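Long-range contacts in uncharacterized protein MTH_862 (Methanothermobacter thermautotrophicus, PDB 2R47), which is of unknown function but belongs to a family of uncharacterized archaeal proteins and forms a dimer with an alpha/beta fold: residues G17-A22 with C142-D147; A26-F31 with D53-P58; D86-L91 with G118-L123. One frame throughout, in Å; residues are numbered along the deposited sequence.

Contact 1: G17-A22 with C142-D147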
# COMPACT_ATOMS: atom_id res chain seq x y z
N GLY A 17 -0.17 9.59 10.11
CA GLY A 17 0.11 10.74 10.99
C GLY A 17 1.46 10.74 11.68
O GLY A 17 2.15 11.78 11.72
N VAL A 18 1.86 9.59 12.23
CA VAL A 18 3.19 9.53 12.88
C VAL A 18 4.31 9.69 11.85
O VAL A 18 5.38 10.21 12.17
CB VAL A 18 3.41 8.27 13.75
CG1 VAL A 18 2.35 8.20 14.86
CG2 VAL A 18 3.40 6.98 12.89
N PHE A 19 4.06 9.27 10.61
CA PHE A 19 5.03 9.51 9.54
C PHE A 19 5.09 11.01 9.24
O PHE A 19 6.19 11.62 9.18
CB PHE A 19 4.69 8.69 8.26
CG PHE A 19 5.73 8.87 7.15
CD1 PHE A 19 7.00 8.31 7.28
CD2 PHE A 19 5.45 9.68 6.05
CE1 PHE A 19 7.99 8.53 6.28
CE2 PHE A 19 6.43 9.91 5.07
CZ PHE A 19 7.66 9.29 5.17
N ARG A 20 3.93 11.64 9.06
CA ARG A 20 3.91 13.08 8.81
C ARG A 20 4.67 13.85 9.88
O ARG A 20 5.38 14.78 9.55
CB ARG A 20 2.48 13.61 8.81
CG ARG A 20 1.71 13.20 7.59
CD ARG A 20 0.45 14.10 7.38
NE ARG A 20 -0.49 13.33 6.57
CZ ARG A 20 -1.46 12.56 7.05
NH1 ARG A 20 -1.69 12.50 8.36
NH2 ARG A 20 -2.23 11.86 6.19
N GLU A 21 4.51 13.44 11.13
CA GLU A 21 5.21 14.05 12.27
C GLU A 21 6.71 13.82 12.17
O GLU A 21 7.49 14.77 12.38
CB GLU A 21 4.70 13.43 13.56
CG GLU A 21 3.31 13.85 13.92
CD GLU A 21 2.77 13.09 15.12
OE1 GLU A 21 3.42 12.14 15.64
OE2 GLU A 21 1.66 13.45 15.55
N ALA A 22 7.10 12.58 11.86
CA ALA A 22 8.51 12.21 11.74
C ALA A 22 9.23 13.05 10.66
O ALA A 22 10.36 13.44 10.86
CB ALA A 22 8.67 10.69 11.48
N CYS A 142 14.93 7.04 13.06
CA CYS A 142 13.55 6.80 13.48
C CYS A 142 13.07 5.57 12.71
O CYS A 142 13.37 5.46 11.52
CB CYS A 142 12.63 8.03 13.14
SG CYS A 142 10.81 7.77 13.34
N VAL A 143 12.32 4.68 13.35
CA VAL A 143 11.73 3.56 12.63
C VAL A 143 10.25 3.57 12.98
O VAL A 143 9.90 3.78 14.13
CB VAL A 143 12.38 2.16 13.04
CG1 VAL A 143 11.49 0.97 12.54
CG2 VAL A 143 13.80 2.05 12.43
N ILE A 144 9.38 3.36 12.00
CA ILE A 144 7.98 3.19 12.27
C ILE A 144 7.65 1.77 11.83
O ILE A 144 7.91 1.40 10.69
CB ILE A 144 7.15 4.20 11.44
CG1 ILE A 144 7.45 5.63 11.93
CG2 ILE A 144 5.64 3.89 11.63
CD1 ILE A 144 7.08 6.73 10.95
N ASN A 145 7.19 0.96 12.78
CA ASN A 145 6.90 -0.45 12.54
C ASN A 145 5.42 -0.72 12.76
O ASN A 145 4.88 -0.29 13.78
CB ASN A 145 7.72 -1.33 13.49
CG ASN A 145 7.36 -2.81 13.36
OD1 ASN A 145 7.27 -3.33 12.25
ND2 ASN A 145 7.10 -3.46 14.48
N ALA A 146 4.75 -1.41 11.85
CA ALA A 146 3.34 -1.75 12.11
C ALA A 146 3.10 -3.25 12.09
O ALA A 146 3.77 -3.97 11.31
CB ALA A 146 2.45 -1.11 11.05
N ASP A 147 2.10 -3.74 12.84
CA ASP A 147 1.75 -5.13 12.74
C ASP A 147 0.38 -5.22 12.14
O ASP A 147 -0.47 -4.37 12.40
CB ASP A 147 1.72 -5.82 14.12
CG ASP A 147 3.09 -5.87 14.78
OD1 ASP A 147 4.12 -5.81 14.10
OD2 ASP A 147 3.14 -5.92 16.01
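Helix 11-22 packs here on a mixed beta sheet in an alpha/beta fold, its segment 17-22 running almost antiparallel (175°) to segment 142-147 at an axis distance of 9.9 Å. Ile144 is the residue through which most of the contact is made, and everything across it is apolar. Its CG1 stands anti to its own carbonyl carbon (chi1 -66°), and the extended chi2 carries CD1 up to the helix backbone, where it comes within 3.7 Å of Phe19 CA. Ile144 CD1 also reaches the Phe19 ring at its edge and in its plane, 4.0 Å from Phe19 CD1, the two side chains crossing at about a right angle. The other branch of Ile144 serves Val18: its CG2 meets Val18 CG2 at 4.0 Å, the side chains crossing obliquely. Toward the start of the strand, Cys142 swings its SG anti to the backbone N (chi1 170°) and places it 4.1 Å from Ala22 CB. Outside this first shell, Phe9 and His15 also touch Ile144, while Phe45 meets the Phe19 ring edge-to-face. The strand itself is held on one side by backbone hydrogen bonds to Gly122 and Cys124, and on the other by antiparallel pairing with a strand of the second subunit, so the sheet continues through the dimer interface. Val152 of that subunit packs on Val18, whose CG2 also lies 4.2 Å from Ile144 CD1.

Contact 2: A26-F31 with D53-P58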
# COMPACT_ATOMS: atom_id res chain seq x y z
N ALA A 26 11.22 18.08 6.73
CA ALA A 26 11.90 17.63 5.50
C ALA A 26 11.37 18.33 4.27
O ALA A 26 10.19 18.65 4.20
CB ALA A 26 11.74 16.10 5.31
N GLU A 27 12.23 18.49 3.26
CA GLU A 27 11.83 19.03 1.97
C GLU A 27 11.66 17.89 0.94
O GLU A 27 10.82 17.96 0.06
CB GLU A 27 12.92 19.97 1.42
CG GLU A 27 13.13 21.27 2.17
CD GLU A 27 14.19 22.21 1.51
OE1 GLU A 27 15.02 21.81 0.61
OE2 GLU A 27 14.19 23.40 1.92
N ARG A 28 12.57 16.90 1.00
CA ARG A 28 12.69 15.90 -0.05
C ARG A 28 12.86 14.56 0.64
O ARG A 28 13.78 14.38 1.44
CB ARG A 28 13.90 16.21 -0.95
CG ARG A 28 14.07 15.28 -2.15
CD ARG A 28 15.04 15.81 -3.24
NE ARG A 28 15.51 14.73 -4.13
CZ ARG A 28 14.93 14.42 -5.28
NH1 ARG A 28 13.87 15.12 -5.71
NH2 ARG A 28 15.42 13.47 -6.04
N ILE A 29 11.94 13.64 0.33
CA ILE A 29 11.98 12.30 0.90
C ILE A 29 12.21 11.28 -0.20
O ILE A 29 11.65 11.38 -1.29
CB ILE A 29 10.67 11.98 1.65
CG1 ILE A 29 10.44 13.00 2.77
CG2 ILE A 29 10.72 10.54 2.26
CD1 ILE A 29 9.09 12.86 3.45
N GLY A 30 13.04 10.29 0.10
CA GLY A 30 13.36 9.20 -0.81
C GLY A 30 12.86 7.95 -0.13
O GLY A 30 13.10 7.79 1.06
N PHE A 31 12.12 7.12 -0.85
CA PHE A 31 11.67 5.80 -0.30
C PHE A 31 12.40 4.75 -1.10
O PHE A 31 12.27 4.77 -2.31
CB PHE A 31 10.16 5.63 -0.51
CG PHE A 31 9.31 6.64 0.25
CD1 PHE A 31 8.81 6.34 1.50
CD2 PHE A 31 8.97 7.87 -0.35
CE1 PHE A 31 8.00 7.25 2.19
CE2 PHE A 31 8.16 8.80 0.35
CZ PHE A 31 7.68 8.48 1.62
N ASP A 53 8.76 16.98 -1.96
CA ASP A 53 9.24 16.46 -3.24
C ASP A 53 9.76 15.04 -2.94
O ASP A 53 10.75 14.85 -2.22
CB ASP A 53 10.33 17.34 -3.87
CG ASP A 53 9.77 18.48 -4.77
OD1 ASP A 53 8.53 18.57 -4.99
OD2 ASP A 53 10.59 19.28 -5.28
N ASN A 54 9.06 14.04 -3.48
CA ASN A 54 9.32 12.65 -3.06
C ASN A 54 9.78 11.81 -4.25
O ASN A 54 9.33 12.02 -5.41
CB ASN A 54 8.02 12.04 -2.57
CG ASN A 54 7.44 12.79 -1.35
OD1 ASN A 54 8.18 13.14 -0.44
ND2 ASN A 54 6.14 13.05 -1.36
N ILE A 55 10.63 10.86 -3.96
CA ILE A 55 11.09 9.92 -4.99
C ILE A 55 11.07 8.47 -4.49
O ILE A 55 11.13 8.21 -3.27
CB ILE A 55 12.55 10.24 -5.49
CG1 ILE A 55 13.58 10.00 -4.38
CG2 ILE A 55 12.70 11.72 -6.04
CD1 ILE A 55 15.09 10.27 -4.84
N PHE A 56 11.05 7.52 -5.45
CA PHE A 56 11.07 6.07 -5.13
C PHE A 56 12.36 5.53 -5.72
O PHE A 56 12.62 5.72 -6.92
CB PHE A 56 9.90 5.35 -5.75
CG PHE A 56 10.00 3.84 -5.60
CD1 PHE A 56 9.97 3.27 -4.31
CD2 PHE A 56 10.20 3.01 -6.70
CE1 PHE A 56 10.10 1.90 -4.12
CE2 PHE A 56 10.35 1.62 -6.52
CZ PHE A 56 10.31 1.07 -5.24
N ILE A 57 13.15 4.88 -4.88
CA ILE A 57 14.42 4.29 -5.28
C ILE A 57 14.19 2.78 -5.31
O ILE A 57 13.90 2.21 -4.28
CB ILE A 57 15.52 4.65 -4.25
CG1 ILE A 57 15.77 6.17 -4.21
CG2 ILE A 57 16.83 3.83 -4.50
CD1 ILE A 57 16.38 6.57 -2.87
N PRO A 58 14.31 2.16 -6.50
CA PRO A 58 14.14 0.72 -6.58
C PRO A 58 15.37 -0.02 -6.06
O PRO A 58 16.50 0.20 -6.52
CB PRO A 58 13.90 0.48 -8.07
CG PRO A 58 14.74 1.54 -8.76
CD PRO A 58 14.60 2.76 -7.83
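Strands 28-33 and 53-58 are the parallel neighbours of a beta-alpha-beta crossover whose connecting helix is 40-48. Five backbone hydrogen bonds join them; the last, Ile57 N to Phe31 O, is the shortest at 2.7 Å and nearly straight (174°). On the face shared by Arg28 and Ile55, the arginine stands out from the sheet, its tip leaning over Ile55. Arg28 CB lies 3.7 Å from Asp53 O, and CG, anti to the backbone N, comes closer at 3.3 Å to the same oxygen. The extended chain then lifts NE off the sheet, where it makes a weak hydrogen bond to Asn84 O. At the tip, one face of the guanidinium lies against Ile55: CZ is 3.6 Å from Ile55 CG2, while NH2 presses on that methyl at 3.2 Å and hydrogen-bonds to Gly83 O. Ile55 CD1 lies 3.4 Å from Arg28 NH2. An alanine in place of Ile55 would remove CG2 and CD1 from the guanidinium and would probably leave the Arg28 tip less firmly positioned. The other face carries Ile29, Phe31, Asn54 and Phe56, and Phe31 and Phe56 both touch Ala42 of the connecting helix. The Phe31 ring has Ile29 CG2 over one face and Ile55 O at its edge. Asn54 ND2 donates to Val49 O, whereas its OD1 is buried without a polar partner in the model, 3.5 Å from Ile29 CB.

Contact 3: D86-L91 with G118-L123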
# COMPACT_ATOMS: atom_id res chain seq x y z
N ASP A 86 16.66 14.73 2.00
CA ASP A 86 17.00 15.03 3.39
C ASP A 86 16.39 14.03 4.38
O ASP A 86 16.75 14.02 5.54
CB ASP A 86 16.76 16.51 3.75
CG ASP A 86 15.34 16.94 3.48
OD1 ASP A 86 14.45 16.29 4.03
OD2 ASP A 86 15.11 17.91 2.73
N VAL A 87 15.48 13.17 3.91
CA VAL A 87 15.11 11.96 4.69
C VAL A 87 15.12 10.78 3.74
O VAL A 87 14.46 10.82 2.68
CB VAL A 87 13.67 12.03 5.32
CG1 VAL A 87 13.35 10.70 6.09
CG2 VAL A 87 13.55 13.21 6.29
N LEU A 88 15.85 9.73 4.10
CA LEU A 88 15.84 8.53 3.31
C LEU A 88 15.08 7.48 4.11
O LEU A 88 15.47 7.16 5.21
CB LEU A 88 17.26 8.07 3.00
CG LEU A 88 17.39 6.76 2.19
CD1 LEU A 88 16.60 6.71 0.86
CD2 LEU A 88 18.90 6.44 1.98
N VAL A 89 14.01 6.94 3.52
CA VAL A 89 13.18 5.96 4.19
C VAL A 89 13.46 4.60 3.55
O VAL A 89 13.13 4.35 2.36
CB VAL A 89 11.64 6.34 4.10
CG1 VAL A 89 10.78 5.27 4.86
CG2 VAL A 89 11.37 7.82 4.56
N LEU A 90 14.05 3.70 4.33
CA LEU A 90 14.25 2.32 3.87
C LEU A 90 12.97 1.54 4.18
O LEU A 90 12.46 1.59 5.32
CB LEU A 90 15.43 1.67 4.61
CG LEU A 90 16.76 2.45 4.50
CD1 LEU A 90 17.90 1.62 5.29
CD2 LEU A 90 17.10 2.75 3.04
N LEU A 91 12.50 0.78 3.19
CA LEU A 91 11.31 -0.06 3.34
C LEU A 91 11.71 -1.47 3.73
O LEU A 91 12.81 -1.95 3.36
CB LEU A 91 10.45 0.01 2.04
CG LEU A 91 10.03 1.48 1.77
CD1 LEU A 91 9.31 1.57 0.40
CD2 LEU A 91 9.09 2.06 2.84
N GLY A 118 21.33 14.51 6.94
CA GLY A 118 19.92 14.11 6.74
C GLY A 118 19.52 12.99 7.69
O GLY A 118 20.34 12.50 8.46
N GLU A 119 18.24 12.60 7.68
CA GLU A 119 17.73 11.61 8.62
C GLU A 119 17.58 10.27 7.90
O GLU A 119 17.08 10.25 6.76
CB GLU A 119 16.37 12.08 9.13
CG GLU A 119 15.53 11.06 9.87
CD GLU A 119 14.34 11.68 10.58
OE1 GLU A 119 14.48 12.79 11.12
OE2 GLU A 119 13.26 11.06 10.61
N LEU A 120 17.97 9.18 8.56
CA LEU A 120 17.75 7.86 8.04
C LEU A 120 16.55 7.27 8.79
O LEU A 120 16.55 7.19 10.03
CB LEU A 120 18.98 6.98 8.24
CG LEU A 120 18.85 5.55 7.71
CD1 LEU A 120 18.63 5.64 6.14
CD2 LEU A 120 20.06 4.65 8.19
N MET A 121 15.56 6.81 8.04
CA MET A 121 14.39 6.18 8.62
C MET A 121 14.10 4.81 8.04
O MET A 121 14.53 4.49 6.94
CB MET A 121 13.16 7.07 8.39
CG MET A 121 13.19 8.34 9.20
SD MET A 121 11.66 9.29 9.09
CE MET A 121 10.39 7.98 9.03
N GLY A 122 13.38 4.01 8.81
CA GLY A 122 12.80 2.78 8.31
C GLY A 122 11.31 2.71 8.52
O GLY A 122 10.77 3.10 9.57
N LEU A 123 10.62 2.16 7.54
CA LEU A 123 9.20 1.98 7.67
C LEU A 123 9.00 0.51 7.33
O LEU A 123 9.36 0.08 6.24
CB LEU A 123 8.53 2.86 6.62
CG LEU A 123 7.13 3.39 6.73
CD1 LEU A 123 7.01 4.26 7.98
CD2 LEU A 123 6.88 4.26 5.45
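Two interior strands of the mixed sheet, 88-91 and 118-125, lie side by side and parallel, their short segments crossing at -28°. The backbone bonds alternate regularly. Glu119 N donates to Asp86 O, Leu88 N to Glu119 O, Met121 N to Leu88 O, Leu90 N to Met121 O and Leu123 N to Leu90 O. The shortest is Leu90 N to Met121 O at 2.8 Å, its donor lying above the carbonyl plane, whereas Leu88 N approaches Glu119 O nearly along the C=O axis. At the start of the pairing, beside Asp86, a side chain would be hard to fit on Gly118, since a CB there would come 3.0 Å from Asp86 O, a clash. Helix 103-113 connects the two strands, completing a beta-alpha-beta crossover, and covers the face that bears Leu88, Leu90 and Leu120. On that face Leu120 CD1 leans across the strand gap, 3.6 Å from Leu88 O and 4.0 Å from Leu90 CG, while Val110 of the helix touches both Leu88 and Leu120. The face with Val87, Val89, Met121 and Leu123 turns instead to helix 11-22, which makes the sheet the middle layer of three. Met121 runs out extended through chi2 and bends at chi3 (37°); its SD meets Val87 CG1 at 3.7 Å, the side chains crossing obliquely. Val89 directs CG1, anti to its backbone N, at Leu123 CB, also 3.7 Å away. Beyond it, Leu91 and Leu123 lie alongside each other and point the same way, and Phe19 of helix 11-22 packs on Val89, Met121 and Leu123. Leu91 CD2 reaches the same beta carbon from beside Val89 CG1, 3.9 Å from Leu123 CB.

Overall arrangement
From the N terminus, helix 11-22 opens contact 1 and leads straight into strand 28-33, the first strand of contact 2. Contact 2 closes early, at strand 53-58, with helix 40-48 in between. The chain then forms strands 66-71 and 74-78 before contact 3 opens at 86-91 and closes at 118-123. Contact 1 closes last, at 142-147, so its long loop encloses the other two, which follow one another in series without crossing. All three meet in one sheet: strand 28-33 pairs with 88-91, and strand 118-125 with 142-154. Phe19 of contact 1 reaches contact 2 directly, with CZ 3.6 Å from Phe31 CE1.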